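Local atomic coordinates of D-glycero-beta-D-manno-heptose-1,7-bisphosphate 7-phosphatase (Mesorhizobium loti, PDB entry 2O2X), a protein that removes the C-7 phosphate from D-glycero-beta-D-manno-heptose 1,7-bisphosphate, a magnesium-dependent step in making ADP-L-glycero-beta-D-manno-heptose. Residues P32-R38 with I73-T79; G40-D45 with V160-L164; P49-I55 with A96-V101; A117-H121 with H133-K137; V181-A185 with R194-D198. One frame throughout, in Å; residues are numbered along the deposited sequence.

Interaction 1. Residues P32-R38 with I73-T79; sequences PALFLDR and IPVVVVT
L36 and V76 bury the most surface where strands 34-36 and 75-79 run in parallel, and their backbones meet: L36 N donates to V76 O at 2.9 Å. The ladder continues with V76 N to L34 O and V78 N to L36 O, while at the N-terminal end L34 N donates to P74 O. L36 carries its CG beside the backbone N (chi1 -60°), a turn that brings CD1 to V75 CG1 at 3.6 Å. On the other face V76 lies alongside F35, with V76 CB 3.8 Å from F35 CD1; V78 CG1 meets the same carbon at 3.9 Å. Branched and aromatic residues suit this buried pair of strands. With an alanine at F35, V76 and V78 would probably lose that apolar partner and a gap would open beside them. Just past strand 34-36, a water bonds to D37 OD1, also salt-bridged to K137, and to T79 OG1, also bonded to Q81; by similarity D37 is the nucleophile and T79 steadies the phosphoryl group. Helix 62-71, linking the strands as a beta-alpha-beta unit, covers L34, L36 and V75; helix 141-150 covers F35, V76 and V78; strands 158-161 and 114-118 flank the pair.

Interaction 2. Residues G40-D45 with V160-L164; sequences GTINVD and VGDKL
K163 reaches across to D45, its NZ 2.9 Å from D45 OD2 in a salt bridge that meets the carboxylate from above its plane. The same NZ holds D162 OD1 at 2.7 Å, there on the syn lone pair, because the lysine chain bends at its last torsion (chi4 85°). A water donates to both D45 OD2 and D162 OD2, tying together oxygens that stand 4.2 Å apart. Beneath this network, D162 CB packs on G40 O at 3.7 Å. Glycine suits position 40: its backbone angles would jam a beta carbon against the preceding carbonyl, and that carbon would also clash with D162 OD1. Farther in, T41 straddles the end of the strand, with OG1 3.2 Å from G161 CA and CG2 3.8 Å from V160 O. The next shell fixes the parts: G40 N donates to N43 O, tying the two ends of G40-N43, N43 ND2 reaches D39 OD1, and D166 OD2 accepts from K163 N. By similarity D45 binds substrate, D162 magnesium, and K163 both. One lysine cation shared by two carboxylates would probably offset their repulsion, allowing them to gather at what is probably a magnesium- and substrate-binding site.

Interaction 3. Residues P49-I55 with A96-V101; sequences PSDPAEI and AVNGRV
I55 lies across V97 at about a right angle, its CD1 only 3.5 Å from V97 CG1, which is tighter than usual van der Waals contact. Its other branch crosses V101 in the same fashion, CG2 to V101 CG2 at 3.6 Å, so the isoleucine spans two residues one helical turn apart. Having CG1 beside the backbone N (chi1 -71°) spreads the branches to reach both valines. P52 also crosses V97 near a right angle, while its CG rests on A96 CB at 3.9 Å. V97 CG2 rests on the backbone of P49 and S50, 3.4 Å from P49 O. With an alanine at I55, V97 and V101 would probably be left facing a gap between loop and helix. Beside P52 lies the aliphatic part of R100, its CG 3.5 Å from P52 O. D51 OD1 accepts from A53 N in an Asx turn that shapes the loop. No direct hydrogen bond joins the segments; a single water donates to P52 O and I55 O and accepts from R100 NE at 3.0 Å, in the guanidinium plane. The loop is therefore held to helix 91-107 chiefly by apolar packing.

Interaction 4. Residues A117-H121 with H133-K137; sequences ACAYH and HPMRK
The type I turn from H133 to R136, which by similarity carries substrate-binding residues, packs on the end of strand 114-118 and the loop that follows, through C118, Y120 and H121. H133 and Y120 form the aromatic part: the ring centroids are 4.3 Å apart and the planes tilted by 33°, an oblique pairing that puts Y120 CE2 over one face of the imidazole, offset toward its rim. P134 CD covers the opposite face, so the histidine ring is sandwiched. Its rotation is fixed further by M135 N, which donates to H133 ND1 at 3.0 Å, while R136 N bonds to H133 O at 2.9 Å and closes the turn. The polar ends of Y120 and H133 both turn to E14, the histidine bond being weak. C118 is compact enough to fit under the turn; with SG anti to the backbone N (chi1 -176°) the sulfur lies 3.9 Å from the CB of M135, a selenomethionine, and at the same distance from R136 CB. R136 runs out extended, its CD 3.3 Å from Y120 O, and its guanidinium stands nearly perpendicular to the H121 ring, NE 3.8 Å from H121 CD2. A water accepts from H133 N and gives a weak bond to Y120 O. By similarity R136 contributes to substrate recognition. The following K137, in salt bridges to D37 and D166, probably corresponds to the conserved lysine of haloacid dehalogenase phosphatases, consistent with its assignment to steadying the phosphoryl group beside the nucleophilic aspartate.

Interaction 5. Residues V181-A185 with R194-D198; sequences VDGEA and RPLRD
V181 and L196 make the sheet-like end of this contact, paired in parallel and touching through V181 CG2 and L196 CD2 at 4.0 Å. Just beyond, D182 N donates to L196 O at 2.9 Å, nearly straight at hydrogen (169°) but from above the carbonyl plane. G183 O is the tightest point, 3.3 Å from P195 CB and equally far from R197 CD, with one face of the R197 guanidinium over it. No polar partner meets this buried oxygen. P195 supplies an apolar surface here, with CB on G183 O and CD 3.7 Å from A185 CB. The pairing belongs to the edge of the Rossmann-like sheet, where strand 177-181 lies beside strand 191-196, itself hairpinned to 186-188; V181 and L196 both pack on V160 of the next strand inward. Toward solvent the fit loosens. D182 starts away from the strand, but its carboxylate comes back toward it, where water bridges the gap: one molecule donates to D182 OD1 and, at 2.9 Å, to R197 O, while another donates to L196 O and only weakly to D182 OD1. R197 sends its charge to E201, and E184 OE2 stays 5.3 Å from R197 NH1.

Overall arrangement
From the N terminus, interaction 1 closes the first loop, joining strand 34-36 to strand 75-80 around helix 62-71. Interaction 2 starts right after strand 34-36 and spans 115 residues to strand 158-161, so it crosses interaction 1. Interaction 3 also crosses interaction 1, tying the long loop before helix 62-71 to helix 91-107, and falls within the span of interaction 2. So does interaction 4, a short closure between strand 114-118 and helix 141-150. Interaction 5 follows in series at the sheet's far edge. Around the site, R38 touches interaction 3 and D37 bonds to K137 of interaction 4, while V181 of interaction 5 bonds to G161 of interaction 2.

Interaction 1. Residues P32-R38 with I73-T79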
# COMPACT_ATOMS: atom_id res chain seq x y z
N PRO A 32 -14.27 -4.48 0.68
CA PRO A 32 -12.89 -4.67 1.14
C PRO A 32 -11.93 -4.07 0.15
O PRO A 32 -12.28 -3.86 -1.01
CB PRO A 32 -12.71 -6.20 1.13
CG PRO A 32 -14.01 -6.78 0.74
CD PRO A 32 -14.83 -5.72 0.12
N ALA A 33 -10.73 -3.75 0.63
CA ALA A 33 -9.66 -3.22 -0.21
C ALA A 33 -8.47 -4.15 -0.19
O ALA A 33 -8.30 -4.95 0.74
CB ALA A 33 -9.22 -1.86 0.29
N LEU A 34 -7.66 -4.01 -1.22
CA LEU A 34 -6.32 -4.57 -1.26
C LEU A 34 -5.36 -3.45 -0.97
O LEU A 34 -5.16 -2.57 -1.81
CB LEU A 34 -6.00 -5.21 -2.62
CG LEU A 34 -4.57 -5.75 -2.78
CD1 LEU A 34 -4.29 -6.86 -1.82
CD2 LEU A 34 -4.35 -6.21 -4.21
N PHE A 35 -4.77 -3.47 0.21
CA PHE A 35 -3.72 -2.52 0.59
C PHE A 35 -2.36 -3.06 0.16
O PHE A 35 -2.05 -4.21 0.45
CB PHE A 35 -3.70 -2.29 2.11
CG PHE A 35 -4.89 -1.52 2.65
CD1 PHE A 35 -4.93 -0.13 2.59
CD2 PHE A 35 -5.98 -2.19 3.22
CE1 PHE A 35 -6.01 0.59 3.09
CE2 PHE A 35 -7.05 -1.46 3.73
CZ PHE A 35 -7.06 -0.07 3.65
N LEU A 36 -1.55 -2.20 -0.45
CA LEU A 36 -0.21 -2.56 -0.89
C LEU A 36 0.79 -1.55 -0.39
O LEU A 36 0.64 -0.35 -0.59
CB LEU A 36 -0.12 -2.56 -2.42
CG LEU A 36 -1.06 -3.53 -3.16
CD1 LEU A 36 -0.92 -3.37 -4.68
CD2 LEU A 36 -0.79 -4.97 -2.74
N ASP A 37 1.87 -2.02 0.20
CA ASP A 37 3.05 -1.16 0.34
C ASP A 37 3.60 -0.90 -1.09
O ASP A 37 3.24 -1.60 -2.05
CB ASP A 37 4.09 -1.87 1.23
CG ASP A 37 5.29 -0.97 1.58
OD1 ASP A 37 5.21 0.25 1.55
OD2 ASP A 37 6.33 -1.54 1.95
N ARG A 38 4.47 0.11 -1.25
CA ARG A 38 5.01 0.44 -2.55
C ARG A 38 6.45 -0.11 -2.71
O ARG A 38 6.65 -1.07 -3.46
CB ARG A 38 4.90 1.93 -2.86
CG ARG A 38 4.91 2.20 -4.37
CD ARG A 38 5.27 3.64 -4.71
NE ARG A 38 6.69 3.86 -4.49
CZ ARG A 38 7.26 5.05 -4.38
NH1 ARG A 38 6.54 6.16 -4.50
NH2 ARG A 38 8.55 5.12 -4.14
N ILE A 73 -12.32 -4.47 -6.68
CA ILE A 73 -11.82 -4.20 -5.33
C ILE A 73 -10.83 -3.04 -5.40
O ILE A 73 -9.90 -3.11 -6.20
CB ILE A 73 -11.11 -5.50 -4.79
CG1 ILE A 73 -12.18 -6.59 -4.57
CG2 ILE A 73 -10.28 -5.27 -3.54
CD1 ILE A 73 -13.37 -6.09 -3.77
N PRO A 74 -11.06 -1.97 -4.61
CA PRO A 74 -10.09 -0.87 -4.68
C PRO A 74 -8.69 -1.31 -4.23
O PRO A 74 -8.55 -2.09 -3.26
CB PRO A 74 -10.65 0.18 -3.73
CG PRO A 74 -11.59 -0.54 -2.88
CD PRO A 74 -12.12 -1.69 -3.62
N VAL A 75 -7.68 -0.80 -4.93
CA VAL A 75 -6.28 -1.02 -4.59
C VAL A 75 -5.72 0.25 -4.00
O VAL A 75 -5.74 1.31 -4.63
CB VAL A 75 -5.48 -1.48 -5.82
CG1 VAL A 75 -4.01 -1.63 -5.46
CG2 VAL A 75 -6.06 -2.81 -6.41
N VAL A 76 -5.25 0.16 -2.76
CA VAL A 76 -4.82 1.31 -1.99
C VAL A 76 -3.36 1.18 -1.62
O VAL A 76 -2.96 0.24 -0.93
CB VAL A 76 -5.67 1.50 -0.71
CG1 VAL A 76 -5.21 2.70 0.07
CG2 VAL A 76 -7.17 1.61 -1.06
N VAL A 77 -2.55 2.12 -2.12
CA VAL A 77 -1.11 2.14 -1.82
C VAL A 77 -0.92 2.88 -0.51
O VAL A 77 -1.41 3.99 -0.36
CB VAL A 77 -0.31 2.81 -2.94
CG1 VAL A 77 1.19 2.87 -2.57
CG2 VAL A 77 -0.51 2.05 -4.27
N VAL A 78 -0.22 2.27 0.43
CA VAL A 78 0.05 2.89 1.75
C VAL A 78 1.56 2.78 1.98
O VAL A 78 2.12 1.69 2.11
CB VAL A 78 -0.75 2.26 2.93
CG1 VAL A 78 -2.19 2.66 2.83
CG2 VAL A 78 -0.62 0.72 2.95
N THR A 79 2.25 3.92 1.97
CA THR A 79 3.72 3.90 1.90
C THR A 79 4.32 4.89 2.90
O THR A 79 3.91 6.04 2.95
CB THR A 79 4.24 4.20 0.46
OG1 THR A 79 5.67 4.28 0.43
CG2 THR A 79 3.70 5.47 -0.13
O HOH W 1 6.87 1.94 0.38

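Interaction 2. Residues G40-D45 with V160-L164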
# COMPACT_ATOMS: atom_id res chain seq x y z
N GLY A 40 9.50 -2.21 -2.44
CA GLY A 40 9.66 -3.60 -2.01
C GLY A 40 8.48 -4.52 -2.31
O GLY A 40 8.57 -5.75 -2.14
N THR A 41 7.39 -3.95 -2.82
CA THR A 41 6.16 -4.69 -3.06
C THR A 41 5.71 -4.47 -4.50
O THR A 41 5.75 -5.41 -5.31
CB THR A 41 5.07 -4.31 -2.03
OG1 THR A 41 5.50 -4.70 -0.73
CG2 THR A 41 3.74 -5.00 -2.30
N ILE A 42 5.37 -3.23 -4.87
CA ILE A 42 5.04 -2.86 -6.22
C ILE A 42 6.27 -2.58 -7.04
O ILE A 42 6.34 -3.03 -8.19
CB ILE A 42 4.10 -1.63 -6.21
CG1 ILE A 42 2.79 -1.97 -5.52
CG2 ILE A 42 3.86 -1.13 -7.65
CD1 ILE A 42 1.90 -0.75 -5.31
N ASN A 43 7.21 -1.85 -6.48
CA ASN A 43 8.47 -1.57 -7.18
C ASN A 43 9.63 -2.11 -6.39
O ASN A 43 9.53 -2.39 -5.18
CB ASN A 43 8.64 -0.07 -7.49
CG ASN A 43 8.65 0.80 -6.26
OD1 ASN A 43 7.61 1.26 -5.82
ND2 ASN A 43 9.83 1.04 -5.69
N VAL A 44 10.75 -2.30 -7.07
CA VAL A 44 11.93 -2.80 -6.42
C VAL A 44 12.39 -1.79 -5.36
O VAL A 44 12.43 -0.57 -5.61
CB VAL A 44 13.04 -3.06 -7.46
CG1 VAL A 44 14.34 -3.47 -6.76
CG2 VAL A 44 12.61 -4.12 -8.45
N ASP A 45 12.76 -2.29 -4.19
CA ASP A 45 13.10 -1.41 -3.09
C ASP A 45 14.46 -0.77 -3.35
O ASP A 45 15.31 -1.33 -4.05
CB ASP A 45 13.16 -2.20 -1.78
CG ASP A 45 12.91 -1.33 -0.55
OD1 ASP A 45 12.71 -0.11 -0.65
OD2 ASP A 45 12.92 -1.90 0.56
N VAL A 160 -0.58 -6.42 1.66
CA VAL A 160 0.63 -7.07 1.17
C VAL A 160 1.78 -6.07 1.31
O VAL A 160 1.65 -4.91 0.93
CB VAL A 160 0.47 -7.47 -0.29
CG1 VAL A 160 1.71 -8.26 -0.72
CG2 VAL A 160 -0.83 -8.23 -0.50
N GLY A 161 2.89 -6.51 1.88
CA GLY A 161 4.10 -5.71 1.96
C GLY A 161 5.31 -6.56 2.28
O GLY A 161 5.13 -7.74 2.59
N ASP A 162 6.50 -5.97 2.27
CA ASP A 162 7.70 -6.76 2.56
C ASP A 162 8.29 -6.46 3.91
O ASP A 162 9.35 -6.99 4.25
CB ASP A 162 8.77 -6.63 1.45
CG ASP A 162 9.62 -5.38 1.55
OD1 ASP A 162 9.09 -4.33 1.89
OD2 ASP A 162 10.82 -5.48 1.22
N LYS A 163 7.61 -5.64 4.71
CA LYS A 163 8.11 -5.31 6.04
C LYS A 163 7.12 -5.72 7.11
O LYS A 163 5.91 -5.71 6.91
CB LYS A 163 8.46 -3.82 6.11
CG LYS A 163 9.77 -3.56 5.29
CD LYS A 163 10.04 -2.12 4.88
CE LYS A 163 11.17 -2.05 3.80
NZ LYS A 163 10.70 -2.25 2.36
N LEU A 164 7.64 -6.11 8.27
CA LEU A 164 6.78 -6.46 9.40
C LEU A 164 5.82 -5.32 9.75
O LEU A 164 4.68 -5.58 10.13
CB LEU A 164 7.60 -6.84 10.62
CG LEU A 164 6.78 -7.46 11.77
CD1 LEU A 164 6.08 -8.75 11.32
CD2 LEU A 164 7.71 -7.75 12.95
O HOH W 2 13.30 -4.59 1.00

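Interaction 3. Residues P49-I55 with A96-V101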
# COMPACT_ATOMS: atom_id res chain seq x y z
N PRO A 49 14.32 6.42 -2.83
CA PRO A 49 13.41 6.39 -3.97
C PRO A 49 13.03 7.77 -4.47
O PRO A 49 11.87 8.14 -4.43
CB PRO A 49 12.20 5.63 -3.42
CG PRO A 49 12.20 5.95 -1.98
CD PRO A 49 13.63 6.03 -1.58
N SER A 50 14.03 8.52 -4.95
CA SER A 50 13.83 9.92 -5.41
C SER A 50 14.00 10.10 -6.93
O SER A 50 13.68 11.18 -7.45
CB SER A 50 14.83 10.82 -4.72
OG SER A 50 16.16 10.45 -5.09
N ASP A 51 14.51 9.09 -7.64
CA ASP A 51 14.84 9.25 -9.06
C ASP A 51 13.89 8.39 -9.88
O ASP A 51 13.98 7.17 -9.85
CB ASP A 51 16.31 8.88 -9.32
CG ASP A 51 16.77 9.24 -10.73
OD1 ASP A 51 15.91 9.38 -11.61
OD2 ASP A 51 18.00 9.41 -10.95
N PRO A 52 12.95 9.02 -10.61
CA PRO A 52 12.01 8.20 -11.35
C PRO A 52 12.63 7.27 -12.37
O PRO A 52 12.10 6.19 -12.66
CB PRO A 52 11.08 9.21 -12.02
CG PRO A 52 11.56 10.53 -11.68
CD PRO A 52 12.71 10.47 -10.77
N ALA A 53 13.78 7.66 -12.89
CA ALA A 53 14.47 6.84 -13.88
C ALA A 53 14.94 5.47 -13.36
O ALA A 53 15.16 4.54 -14.14
CB ALA A 53 15.66 7.62 -14.45
N GLU A 54 15.10 5.36 -12.05
CA GLU A 54 15.59 4.12 -11.43
C GLU A 54 14.45 3.16 -11.06
O GLU A 54 14.69 2.03 -10.67
CB GLU A 54 16.40 4.45 -10.17
CG GLU A 54 17.68 5.19 -10.49
CD GLU A 54 18.51 5.54 -9.25
OE1 GLU A 54 18.07 5.29 -8.09
OE2 GLU A 54 19.64 6.06 -9.45
N ILE A 55 13.20 3.62 -11.19
CA ILE A 55 12.06 2.77 -10.78
C ILE A 55 11.89 1.56 -11.71
O ILE A 55 11.87 1.69 -12.95
CB ILE A 55 10.77 3.60 -10.75
CG1 ILE A 55 10.81 4.57 -9.57
CG2 ILE A 55 9.51 2.72 -10.68
CD1 ILE A 55 10.53 3.91 -8.19
N ALA A 96 7.03 12.78 -8.63
CA ALA A 96 7.63 12.27 -9.86
C ALA A 96 7.83 10.74 -9.86
O ALA A 96 7.53 10.06 -10.84
CB ALA A 96 8.96 12.95 -10.10
N VAL A 97 8.35 10.23 -8.76
CA VAL A 97 8.61 8.80 -8.64
C VAL A 97 7.31 8.02 -8.61
O VAL A 97 7.16 6.99 -9.31
CB VAL A 97 9.46 8.51 -7.39
CG1 VAL A 97 9.50 7.01 -7.05
CG2 VAL A 97 10.85 9.05 -7.57
N ASN A 98 6.37 8.46 -7.78
CA ASN A 98 5.09 7.78 -7.68
C ASN A 98 4.34 7.82 -9.00
O ASN A 98 3.72 6.83 -9.42
CB ASN A 98 4.21 8.34 -6.53
CG ASN A 98 3.27 7.29 -6.02
OD1 ASN A 98 3.73 6.27 -5.45
ND2 ASN A 98 1.96 7.47 -6.23
N GLY A 99 4.39 8.96 -9.68
CA GLY A 99 3.80 9.05 -11.00
C GLY A 99 4.39 8.07 -11.99
O GLY A 99 3.68 7.47 -12.78
N ARG A 100 5.70 7.89 -11.92
CA ARG A 100 6.38 6.92 -12.78
C ARG A 100 5.93 5.47 -12.47
O ARG A 100 5.69 4.67 -13.37
CB ARG A 100 7.92 7.06 -12.69
CG ARG A 100 8.69 6.06 -13.49
CD ARG A 100 8.37 6.13 -14.94
NE ARG A 100 9.26 5.30 -15.76
CZ ARG A 100 9.05 5.04 -17.05
NH1 ARG A 100 7.99 5.49 -17.68
NH2 ARG A 100 9.91 4.28 -17.70
N VAL A 101 5.75 5.16 -11.20
CA VAL A 101 5.25 3.83 -10.81
C VAL A 101 3.88 3.62 -11.43
O VAL A 101 3.62 2.58 -12.03
CB VAL A 101 5.22 3.65 -9.26
CG1 VAL A 101 4.47 2.41 -8.87
CG2 VAL A 101 6.65 3.61 -8.67
O HOH W 3 11.71 4.12 -14.41

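Interaction 4. Residues A117-H121 with H133-K137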
# COMPACT_ATOMS: atom_id res chain seq x y z
N ALA A 117 0.71 8.43 1.74
CA ALA A 117 2.11 8.39 2.09
C ALA A 117 2.39 9.23 3.32
O ALA A 117 1.76 10.29 3.53
CB ALA A 117 2.97 8.87 0.93
N CYS A 118 3.31 8.75 4.14
CA CYS A 118 3.67 9.39 5.41
C CYS A 118 5.17 9.63 5.47
O CYS A 118 5.94 8.68 5.41
CB CYS A 118 3.25 8.54 6.58
SG CYS A 118 3.60 9.41 8.16
N ALA A 119 5.57 10.90 5.63
CA ALA A 119 6.98 11.30 5.63
C ALA A 119 7.63 11.25 7.01
O ALA A 119 8.86 11.22 7.10
CB ALA A 119 7.11 12.69 5.08
N TYR A 120 6.83 11.32 8.06
CA TYR A 120 7.37 11.53 9.41
C TYR A 120 8.26 10.39 9.88
O TYR A 120 7.92 9.21 9.72
CB TYR A 120 6.22 11.67 10.40
CG TYR A 120 5.29 12.84 10.14
CD1 TYR A 120 5.76 14.15 10.08
CD2 TYR A 120 3.92 12.65 10.00
CE1 TYR A 120 4.89 15.24 9.86
CE2 TYR A 120 3.04 13.73 9.79
CZ TYR A 120 3.53 15.01 9.73
OH TYR A 120 2.67 16.06 9.51
N HIS A 121 9.39 10.72 10.49
CA HIS A 121 10.28 9.69 11.01
C HIS A 121 11.12 10.23 12.15
O HIS A 121 11.57 11.37 12.09
CB HIS A 121 11.19 9.19 9.87
CG HIS A 121 12.01 7.97 10.21
ND1 HIS A 121 13.24 8.04 10.83
CD2 HIS A 121 11.78 6.66 9.98
CE1 HIS A 121 13.72 6.82 10.98
NE2 HIS A 121 12.86 5.96 10.46
N HIS A 133 4.19 8.96 14.62
CA HIS A 133 3.01 9.59 14.10
C HIS A 133 1.97 8.52 13.75
O HIS A 133 2.33 7.47 13.24
CB HIS A 133 3.33 10.41 12.86
CG HIS A 133 2.21 11.30 12.46
ND1 HIS A 133 1.15 10.87 11.69
CD2 HIS A 133 1.94 12.58 12.80
CE1 HIS A 133 0.30 11.87 11.52
NE2 HIS A 133 0.76 12.93 12.18
N PRO A 134 0.68 8.76 14.06
CA PRO A 134 -0.40 7.81 13.80
C PRO A 134 -0.50 7.34 12.34
O PRO A 134 -1.05 6.26 12.11
CB PRO A 134 -1.66 8.58 14.19
CG PRO A 134 -1.25 9.63 15.06
CD PRO A 134 0.20 9.96 14.79
N MSE A 135 0.02 8.10 11.39
CA MSE A 135 -0.02 7.72 9.98
C MSE A 135 1.17 6.89 9.54
O MSE A 135 1.19 6.39 8.42
CB MSE A 135 -0.12 8.93 9.06
CG MSE A 135 -1.37 9.72 9.28
SE MSE A 135 -3.01 8.81 8.73
CE MSE A 135 -2.98 9.10 7.11
N ARG A 136 2.17 6.75 10.40
CA ARG A 136 3.40 6.05 10.02
C ARG A 136 3.26 4.60 10.44
O ARG A 136 3.15 4.30 11.62
CB ARG A 136 4.64 6.65 10.67
CG ARG A 136 5.89 5.93 10.24
CD ARG A 136 7.12 6.25 11.06
NE ARG A 136 8.23 5.38 10.72
CZ ARG A 136 8.61 4.31 11.42
NH1 ARG A 136 7.99 3.96 12.55
NH2 ARG A 136 9.66 3.61 10.99
N LYS A 137 3.28 3.68 9.48
CA LYS A 137 3.25 2.23 9.76
C LYS A 137 4.46 1.94 10.64
O LYS A 137 5.54 2.46 10.37
CB LYS A 137 3.31 1.41 8.48
CG LYS A 137 2.21 1.66 7.48
CD LYS A 137 2.42 0.89 6.17
CE LYS A 137 3.64 1.36 5.38
NZ LYS A 137 3.88 0.54 4.13
O HOH W 4 6.56 8.95 12.72

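Interaction 5. Residues V181-A185 with R194-D198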
# COMPACT_ATOMS: atom_id res chain seq x y z
N VAL A 181 5.72 -10.37 1.71
CA VAL A 181 6.66 -10.61 0.61
C VAL A 181 7.98 -11.12 1.15
O VAL A 181 8.57 -10.47 2.00
CB VAL A 181 6.88 -9.30 -0.17
CG1 VAL A 181 8.03 -9.44 -1.19
CG2 VAL A 181 5.59 -8.89 -0.85
N ASP A 182 8.42 -12.29 0.66
CA ASP A 182 9.66 -12.93 1.03
C ASP A 182 9.71 -13.33 2.50
O ASP A 182 10.78 -13.58 3.03
CB ASP A 182 10.87 -12.05 0.67
CG ASP A 182 10.99 -11.80 -0.82
OD1 ASP A 182 10.54 -12.63 -1.62
OD2 ASP A 182 11.53 -10.72 -1.17
N GLY A 183 8.56 -13.40 3.16
CA GLY A 183 8.52 -13.64 4.59
C GLY A 183 7.92 -14.99 4.97
O GLY A 183 7.33 -15.71 4.15
N GLU A 184 8.01 -15.29 6.28
CA GLU A 184 7.49 -16.51 6.86
C GLU A 184 6.07 -16.36 7.37
O GLU A 184 5.64 -15.27 7.77
CB GLU A 184 8.39 -16.96 8.04
CG GLU A 184 9.77 -17.34 7.62
CD GLU A 184 10.62 -17.90 8.76
OE1 GLU A 184 10.53 -17.37 9.89
OE2 GLU A 184 11.41 -18.84 8.51
N ALA A 185 5.38 -17.49 7.47
CA ALA A 185 4.03 -17.55 7.98
C ALA A 185 4.01 -17.30 9.51
O ALA A 185 4.94 -17.66 10.23
CB ALA A 185 3.44 -18.90 7.70
N ARG A 194 0.60 -14.46 6.11
CA ARG A 194 0.70 -15.48 5.08
C ARG A 194 2.01 -15.27 4.34
O ARG A 194 2.35 -14.14 4.00
CB ARG A 194 -0.48 -15.37 4.10
CG ARG A 194 -1.85 -15.37 4.74
CD ARG A 194 -2.18 -16.68 5.37
NE ARG A 194 -3.56 -16.72 5.83
CZ ARG A 194 -4.04 -17.71 6.57
NH1 ARG A 194 -3.25 -18.71 6.92
NH2 ARG A 194 -5.32 -17.68 6.97
N PRO A 195 2.76 -16.33 4.06
CA PRO A 195 4.02 -16.16 3.35
C PRO A 195 3.78 -15.82 1.87
O PRO A 195 2.82 -16.30 1.29
CB PRO A 195 4.69 -17.53 3.51
CG PRO A 195 3.57 -18.45 3.61
CD PRO A 195 2.47 -17.75 4.35
N LEU A 196 4.62 -14.97 1.29
CA LEU A 196 4.56 -14.69 -0.16
C LEU A 196 5.95 -14.80 -0.78
O LEU A 196 6.63 -13.80 -1.01
CB LEU A 196 3.90 -13.33 -0.42
CG LEU A 196 3.61 -12.91 -1.87
CD1 LEU A 196 2.88 -14.00 -2.65
CD2 LEU A 196 2.84 -11.60 -1.92
N ARG A 197 6.37 -16.03 -1.07
CA ARG A 197 7.74 -16.30 -1.48
C ARG A 197 7.86 -16.93 -2.85
O ARG A 197 8.95 -16.93 -3.39
CB ARG A 197 8.41 -17.23 -0.48
CG ARG A 197 8.45 -16.66 0.94
CD ARG A 197 8.83 -17.69 1.97
NE ARG A 197 7.80 -18.71 2.13
CZ ARG A 197 7.75 -19.59 3.13
NH1 ARG A 197 8.69 -19.63 4.06
NH2 ARG A 197 6.74 -20.45 3.20
N ASP A 198 6.78 -17.47 -3.39
CA ASP A 198 6.86 -18.23 -4.64
C ASP A 198 5.48 -18.13 -5.32
O ASP A 198 4.59 -17.45 -4.83
CB ASP A 198 7.33 -19.66 -4.37
CG ASP A 198 6.39 -20.45 -3.50
OD1 ASP A 198 5.21 -20.10 -3.34
OD2 ASP A 198 6.84 -21.49 -2.95
O HOH W 5 7.67 -12.63 -3.26
O HOH W 6 10.89 -15.28 -2.03